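PDB 3STO: serine protease inhibitor from Schistosoma haematobium, which probably inhibits serine-type endopeptidases. Local coordinates for residues Phe236-Lys246 / Tyr282-Leu293. Numbering follows the deposited sequence.
Sequences FEDEGFEIVSK and YVKNLKETTVSL
Phe236 meets Tyr282 in a T-shaped pair within the serpin fold, where the beta hairpin of strands 218-236 and 241-247 meets helix 279-283, the type I turn from Val283 to Leu286 that follows it, and strand 287-305, which pairs with 218-236. The edge of the tyrosine points at the face of Phe236, CD2 of Tyr282 standing 3.6 Å from CE2 of Phe236, with the planes at 63°. Leu286 CD2 reaches the edge of the same phenylalanine ring, so a broad flat residue serves two apolar neighbours at once. At the hairpin turn, Glu239 bends at chi2 (92°), and its OE2 accepts a 2.9 Å hydrogen bond from Tyr282 OH on the anti side of the carboxylate, tilted 29° out of its plane. Tyrosine suits this border: its ring lies among apolar groups while its hydroxyl finds a charged acceptor. Gly240, at positive phi, and Phe241 both face Phe236 in a G1 beta bulge. Phe241 completes the aromatic cluster, meeting Tyr282 obliquely, with CZ 3.7 Å from Tyr282 CE2. Branched Ile243 divides its contacts: CD1 lies by Tyr282 CB, while CG2 touches CD1 of Leu286. Val244 turns to the opposite face of the hairpin, toward Val291 and Phe375. Ser245, whose OG is hydrogen-bonded to Thr254, offers its CB to Leu286. Lys246 runs extended until chi4, sending NZ to Ser200 O and Gln227 OE1, while its aliphatic CD rests 4.1 Å from Leu293 CD2.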
ATOM      1  N   PHE A 236       6.741   7.171  23.502  1.00 22.97           N
ATOM      2  CA  PHE A 236       6.164   8.485  23.316  1.00 21.80           C
ATOM      3  C   PHE A 236       4.969   8.629  24.242  1.00 26.97           C
ATOM      4  O   PHE A 236       3.823   8.436  23.854  1.00 31.95           O
ATOM      5  CB  PHE A 236       5.828   8.701  21.840  1.00 24.63           C
ATOM      6  CG  PHE A 236       7.032   8.541  20.929  1.00 28.73           C
ATOM      7  CD1 PHE A 236       7.419   7.284  20.474  1.00 17.07           C
ATOM      8  CD2 PHE A 236       7.797   9.643  20.567  1.00 25.63           C
ATOM      9  CE1 PHE A 236       8.521   7.128  19.675  1.00 15.85           C
ATOM     10  CE2 PHE A 236       8.896   9.502  19.736  1.00 20.05           C
ATOM     11  CZ  PHE A 236       9.262   8.233  19.293  1.00 25.89           C
ATOM     12  N   GLU A 237       5.280   8.978  25.483  1.00 30.60           N
ATOM     13  CA  GLU A 237       4.329   8.971  26.585  1.00 42.52           C
ATOM     14  C   GLU A 237       3.143   9.879  26.332  1.00 41.31           C
ATOM     15  O   GLU A 237       2.002   9.529  26.628  1.00 39.18           O
ATOM     16  CB  GLU A 237       5.031   9.409  27.859  1.00 28.44           C
ATOM     17  CG  GLU A 237       5.744   8.300  28.598  1.00 35.51           C
ATOM     18  CD  GLU A 237       4.809   7.566  29.552  1.00 79.23           C
ATOM     19  OE1 GLU A 237       3.590   7.869  29.542  1.00 78.57           O
ATOM     20  OE2 GLU A 237       5.287   6.695  30.318  1.00 92.21           O
ATOM     21  N   ASP A 238       3.431  11.051  25.788  1.00 37.41           N
ATOM     22  CA  ASP A 238       2.413  12.048  25.502  1.00 35.54           C
ATOM     23  C   ASP A 238       1.451  11.626  24.389  1.00 34.72           C
ATOM     24  O   ASP A 238       0.276  11.920  24.458  1.00 47.33           O
ATOM     25  CB  ASP A 238       3.081  13.378  25.162  1.00 39.35           C
ATOM     26  CG  ASP A 238       3.543  14.135  26.401  1.00 63.02           C
ATOM     27  OD1 ASP A 238       3.725  15.368  26.294  1.00 82.56           O
ATOM     28  OD2 ASP A 238       3.716  13.508  27.483  1.00 71.39           O
ATOM     29  N   GLU A 239       1.926  10.917  23.379  1.00 28.61           N
ATOM     30  CA  GLU A 239       1.020  10.397  22.365  1.00 24.75           C
ATOM     31  C   GLU A 239       0.457   9.036  22.763  1.00 20.61           C
ATOM     32  O   GLU A 239      -0.368   8.468  22.071  1.00 23.89           O
ATOM     33  CB  GLU A 239       1.732  10.295  21.013  1.00 25.04           C
ATOM     34  CG  GLU A 239       2.271  11.622  20.510  1.00 29.07           C
ATOM     35  CD  GLU A 239       3.707  11.899  20.906  1.00 34.17           C
ATOM     36  OE1 GLU A 239       4.166  11.435  21.979  1.00 52.40           O
ATOM     37  OE2 GLU A 239       4.380  12.602  20.140  1.00 43.52           O
ATOM     38  N   GLY A 240       0.925   8.499  23.872  1.00 22.50           N
ATOM     39  CA  GLY A 240       0.435   7.222  24.349  1.00 19.72           C
ATOM     40  C   GLY A 240       0.859   5.969  23.607  1.00 22.95           C
ATOM     41  O   GLY A 240       0.136   4.961  23.650  1.00 21.26           O
ATOM     42  N   PHE A 241       2.034   5.994  22.961  1.00 18.82           N
ATOM     43  CA  PHE A 241       2.560   4.767  22.321  1.00 12.79           C
ATOM     44  C   PHE A 241       4.095   4.598  22.367  1.00 14.18           C
ATOM     45  O   PHE A 241       4.838   5.486  22.786  1.00 15.70           O
ATOM     46  CB  PHE A 241       2.036   4.671  20.883  1.00 15.56           C
ATOM     47  CG  PHE A 241       2.391   5.870  20.020  1.00 16.11           C
ATOM     48  CD1 PHE A 241       3.714   6.100  19.610  1.00 18.77           C
ATOM     49  CD2 PHE A 241       1.420   6.741  19.593  1.00 16.87           C
ATOM     50  CE1 PHE A 241       4.051   7.182  18.809  1.00 22.30           C
ATOM     51  CE2 PHE A 241       1.743   7.833  18.793  1.00 20.97           C
ATOM     52  CZ  PHE A 241       3.068   8.065  18.410  1.00 21.81           C
ATOM     53  N   GLU A 242       4.558   3.443  21.935  1.00 14.26           N
ATOM     54  CA  GLU A 242       5.982   3.185  21.814  1.00 20.08           C
ATOM     55  C   GLU A 242       6.193   2.522  20.469  1.00 16.69           C
ATOM     56  O   GLU A 242       5.267   1.930  19.928  1.00 12.82           O
ATOM     57  CB  GLU A 242       6.531   2.314  22.988  1.00 18.45           C
ATOM     58  CG  GLU A 242       5.783   0.981  23.258  1.00 22.57           C
ATOM     59  CD  GLU A 242       6.212   0.249  24.585  1.00 37.64           C
ATOM     60  OE1 GLU A 242       7.231   0.622  25.222  1.00 31.11           O
ATOM     61  OE2 GLU A 242       5.533  -0.726  24.999  1.00 39.52           O
ATOM     62  N   ILE A 243       7.416   2.596  19.947  1.00 14.10           N
ATOM     63  CA  ILE A 243       7.690   2.147  18.605  1.00 11.06           C
ATOM     64  C   ILE A 243       9.001   1.379  18.535  1.00 14.25           C
ATOM     65  O   ILE A 243       9.968   1.769  19.181  1.00 17.06           O
ATOM     66  CB  ILE A 243       7.766   3.402  17.648  1.00 20.82           C
ATOM     67  CG1 ILE A 243       6.429   4.141  17.613  1.00 19.48           C
ATOM     68  CG2 ILE A 243       8.229   3.025  16.226  1.00 15.56           C
ATOM     69  CD1 ILE A 243       6.412   5.330  16.689  1.00 18.52           C
ATOM     70  N   VAL A 244       9.030   0.302  17.748  1.00 10.91           N
ATOM     71  CA  VAL A 244      10.263  -0.353  17.367  1.00 18.13           C
ATOM     72  C   VAL A 244      10.338  -0.379  15.874  1.00 18.19           C
ATOM     73  O   VAL A 244       9.316  -0.361  15.199  1.00 23.75           O
ATOM     74  CB  VAL A 244      10.446  -1.854  17.879  1.00 18.18           C
ATOM     75  CG1 VAL A 244      10.695  -1.892  19.368  1.00 18.22           C
ATOM     76  CG2 VAL A 244       9.272  -2.743  17.472  1.00 17.62           C
ATOM     77  N   SER A 245      11.565  -0.427  15.366  1.00 22.12           N
ATOM     78  CA  SER A 245      11.825  -0.557  13.935  1.00 19.65           C
ATOM     79  C   SER A 245      12.656  -1.804  13.729  1.00 24.16           C
ATOM     80  O   SER A 245      13.729  -1.933  14.297  1.00 28.93           O
ATOM     81  CB  SER A 245      12.580   0.649  13.442  1.00 19.60           C
ATOM     82  OG  SER A 245      12.454   0.721  12.057  1.00 26.82           O
ATOM     83  N   LYS A 246      12.147  -2.743  12.953  1.00 18.93           N
ATOM     84  CA  LYS A 246      12.848  -3.993  12.764  1.00 14.72           C
ATOM     85  C   LYS A 246      13.209  -4.089  11.291  1.00 22.46           C
ATOM     86  O   LYS A 246      12.350  -4.291  10.442  1.00 17.75           O
ATOM     87  CB  LYS A 246      11.994  -5.183  13.177  1.00 12.64           C
ATOM     88  CG  LYS A 246      12.667  -6.513  12.921  1.00 20.98           C
ATOM     89  CD  LYS A 246      11.899  -7.696  13.524  1.00 20.26           C
ATOM     90  CE  LYS A 246      12.607  -9.035  13.234  1.00 15.44           C
ATOM     91  NZ  LYS A 246      14.029  -9.007  13.636  1.00 16.57           N
ATOM     92  N   TYR A 282       8.986  10.481  13.781  1.00 33.60           N
ATOM     93  CA  TYR A 282       9.064   9.522  14.880  1.00 24.15           C
ATOM     94  C   TYR A 282      10.192   8.560  14.638  1.00 27.71           C
ATOM     95  O   TYR A 282      10.963   8.274  15.540  1.00 30.55           O
ATOM     96  CB  TYR A 282       7.733   8.781  15.098  1.00 21.81           C
ATOM     97  CG  TYR A 282       6.723   9.712  15.671  1.00 18.27           C
ATOM     98  CD1 TYR A 282       6.084  10.641  14.864  1.00 25.69           C
ATOM     99  CD2 TYR A 282       6.483   9.748  17.015  1.00 17.06           C
ATOM    100  CE1 TYR A 282       5.167  11.560  15.387  1.00 28.70           C
ATOM    101  CE2 TYR A 282       5.581  10.656  17.561  1.00 25.09           C
ATOM    102  CZ  TYR A 282       4.920  11.566  16.742  1.00 31.26           C
ATOM    103  OH  TYR A 282       4.015  12.473  17.273  1.00 25.12           O
ATOM    104  N   VAL A 283      10.294   8.056  13.417  1.00 23.57           N
ATOM    105  CA  VAL A 283      11.347   7.102  13.111  1.00 22.05           C
ATOM    106  C   VAL A 283      12.746   7.703  13.324  1.00 37.43           C
ATOM    107  O   VAL A 283      13.653   7.010  13.817  1.00 29.75           O
ATOM    108  CB  VAL A 283      11.141   6.480  11.703  1.00 33.43           C
ATOM    109  CG1 VAL A 283      12.286   5.535  11.321  1.00 23.29           C
ATOM    110  CG2 VAL A 283       9.824   5.717  11.666  1.00 28.65           C
ATOM    111  N   LYS A 284      12.909   8.995  13.005  1.00 35.94           N
ATOM    112  CA  LYS A 284      14.185   9.679  13.217  1.00 32.47           C
ATOM    113  C   LYS A 284      14.589   9.722  14.690  1.00 36.31           C
ATOM    114  O   LYS A 284      15.768   9.780  14.988  1.00 37.41           O
ATOM    115  CB  LYS A 284      14.174  11.105  12.651  1.00 28.56           C
ATOM    116  N   ASN A 285      13.629   9.689  15.610  1.00 31.62           N
ATOM    117  CA  ASN A 285      13.955   9.787  17.034  1.00 35.34           C
ATOM    118  C   ASN A 285      14.095   8.479  17.826  1.00 36.72           C
ATOM    119  O   ASN A 285      14.264   8.491  19.046  1.00 35.96           O
ATOM    120  CB  ASN A 285      13.009  10.769  17.747  1.00 44.13           C
ATOM    121  CG  ASN A 285      13.215  12.215  17.277  1.00 60.08           C
ATOM    122  OD1 ASN A 285      14.313  12.597  16.850  1.00 59.08           O
ATOM    123  ND2 ASN A 285      12.159  13.013  17.343  1.00 47.51           N
ATOM    124  N   LEU A 286      14.055   7.349  17.142  1.00 30.27           N
ATOM    125  CA  LEU A 286      14.249   6.087  17.840  1.00 26.14           C
ATOM    126  C   LEU A 286      15.748   5.858  18.176  1.00 28.14           C
ATOM    127  O   LEU A 286      16.612   6.278  17.431  1.00 29.07           O
ATOM    128  CB  LEU A 286      13.699   4.947  16.970  1.00 22.57           C
ATOM    129  CG  LEU A 286      12.272   5.124  16.459  1.00 26.31           C
ATOM    130  CD1 LEU A 286      11.853   3.977  15.568  1.00 16.97           C
ATOM    131  CD2 LEU A 286      11.320   5.293  17.640  1.00 19.99           C
ATOM    132  N   LYS A 287      16.050   5.185  19.285  1.00 27.82           N
ATOM    133  CA  LYS A 287      17.435   4.848  19.629  1.00 27.09           C
ATOM    134  C   LYS A 287      17.662   3.337  19.719  1.00 27.84           C
ATOM    135  O   LYS A 287      16.735   2.588  20.036  1.00 25.43           O
ATOM    136  CB  LYS A 287      17.854   5.505  20.944  1.00 33.00           C
ATOM    137  CG  LYS A 287      17.844   7.039  20.928  1.00 27.85           C
ATOM    138  N   GLU A 288      18.878   2.896  19.394  1.00 25.99           N
ATOM    139  CA  GLU A 288      19.294   1.497  19.561  1.00 28.58           C
ATOM    140  C   GLU A 288      19.100   1.061  20.994  1.00 25.48           C
ATOM    141  O   GLU A 288      19.445   1.781  21.928  1.00 21.67           O
ATOM    142  CB  GLU A 288      20.779   1.330  19.238  1.00 43.97           C
ATOM    143  CG  GLU A 288      21.135   1.483  17.781  1.00 41.29           C
ATOM    144  CD  GLU A 288      21.090   0.158  17.066  1.00 53.60           C
ATOM    145  OE1 GLU A 288      20.167  -0.619  17.379  1.00 54.71           O
ATOM    146  OE2 GLU A 288      21.978  -0.118  16.219  1.00 57.54           O
ATOM    147  N   THR A 289      18.546  -0.128  21.164  1.00 25.02           N
ATOM    148  CA  THR A 289      18.140  -0.591  22.466  1.00 18.22           C
ATOM    149  C   THR A 289      18.069  -2.100  22.385  1.00 21.81           C
ATOM    150  O   THR A 289      17.882  -2.691  21.303  1.00 21.48           O
ATOM    151  CB  THR A 289      16.704  -0.097  22.836  1.00 30.42           C
ATOM    152  OG1 THR A 289      16.480   1.235  22.360  1.00 36.46           O
ATOM    153  CG2 THR A 289      16.504  -0.093  24.298  1.00 27.64           C
ATOM    154  N   THR A 290      18.197  -2.736  23.538  1.00 19.27           N
ATOM    155  CA  THR A 290      17.987  -4.167  23.602  1.00 27.14           C
ATOM    156  C   THR A 290      16.529  -4.381  23.954  1.00 23.04           C
ATOM    157  O   THR A 290      15.998  -3.800  24.911  1.00 22.75           O
ATOM    158  CB  THR A 290      18.985  -4.885  24.582  1.00 33.53           C
ATOM    159  OG1 THR A 290      18.900  -4.316  25.892  1.00 27.26           O
ATOM    160  CG2 THR A 290      20.402  -4.703  24.086  1.00 28.44           C
ATOM    161  N   VAL A 291      15.877  -5.194  23.145  1.00 25.32           N
ATOM    162  CA  VAL A 291      14.444  -5.368  23.258  1.00 23.91           C
ATOM    163  C   VAL A 291      14.065  -6.824  23.320  1.00 26.68           C
ATOM    164  O   VAL A 291      14.547  -7.663  22.525  1.00 23.96           O
ATOM    165  CB  VAL A 291      13.729  -4.729  22.051  1.00 22.88           C
ATOM    166  CG1 VAL A 291      12.248  -4.863  22.184  1.00 17.41           C
ATOM    167  CG2 VAL A 291      14.104  -3.292  21.957  1.00 14.57           C
ATOM    168  N   SER A 292      13.204  -7.122  24.283  1.00 20.76           N
ATOM    169  CA  SER A 292      12.468  -8.379  24.284  1.00 25.10           C
ATOM    170  C   SER A 292      11.210  -8.144  23.428  1.00 22.25           C
ATOM    171  O   SER A 292      10.306  -7.413  23.820  1.00 21.21           O
ATOM    172  CB  SER A 292      12.078  -8.763  25.704  1.00 24.17           C
ATOM    173  OG  SER A 292      11.130  -9.807  25.693  1.00 28.32           O
ATOM    174  N   LEU A 293      11.190  -8.734  22.245  1.00 20.54           N
ATOM    175  CA  LEU A 293      10.128  -8.494  21.289  1.00 23.65           C
ATOM    176  C   LEU A 293       9.235  -9.712  21.162  1.00 23.74           C
ATOM    177  O   LEU A 293       9.711 -10.806  20.879  1.00 20.26           O
ATOM    178  CB  LEU A 293      10.726  -8.154  19.915  1.00 22.32           C
ATOM    179  CG  LEU A 293       9.815  -8.121  18.676  1.00 28.09           C
ATOM    180  CD1 LEU A 293       8.727  -7.091  18.840  1.00 19.68           C
ATOM    181  CD2 LEU A 293      10.621  -7.842  17.382  1.00 17.95           C
TER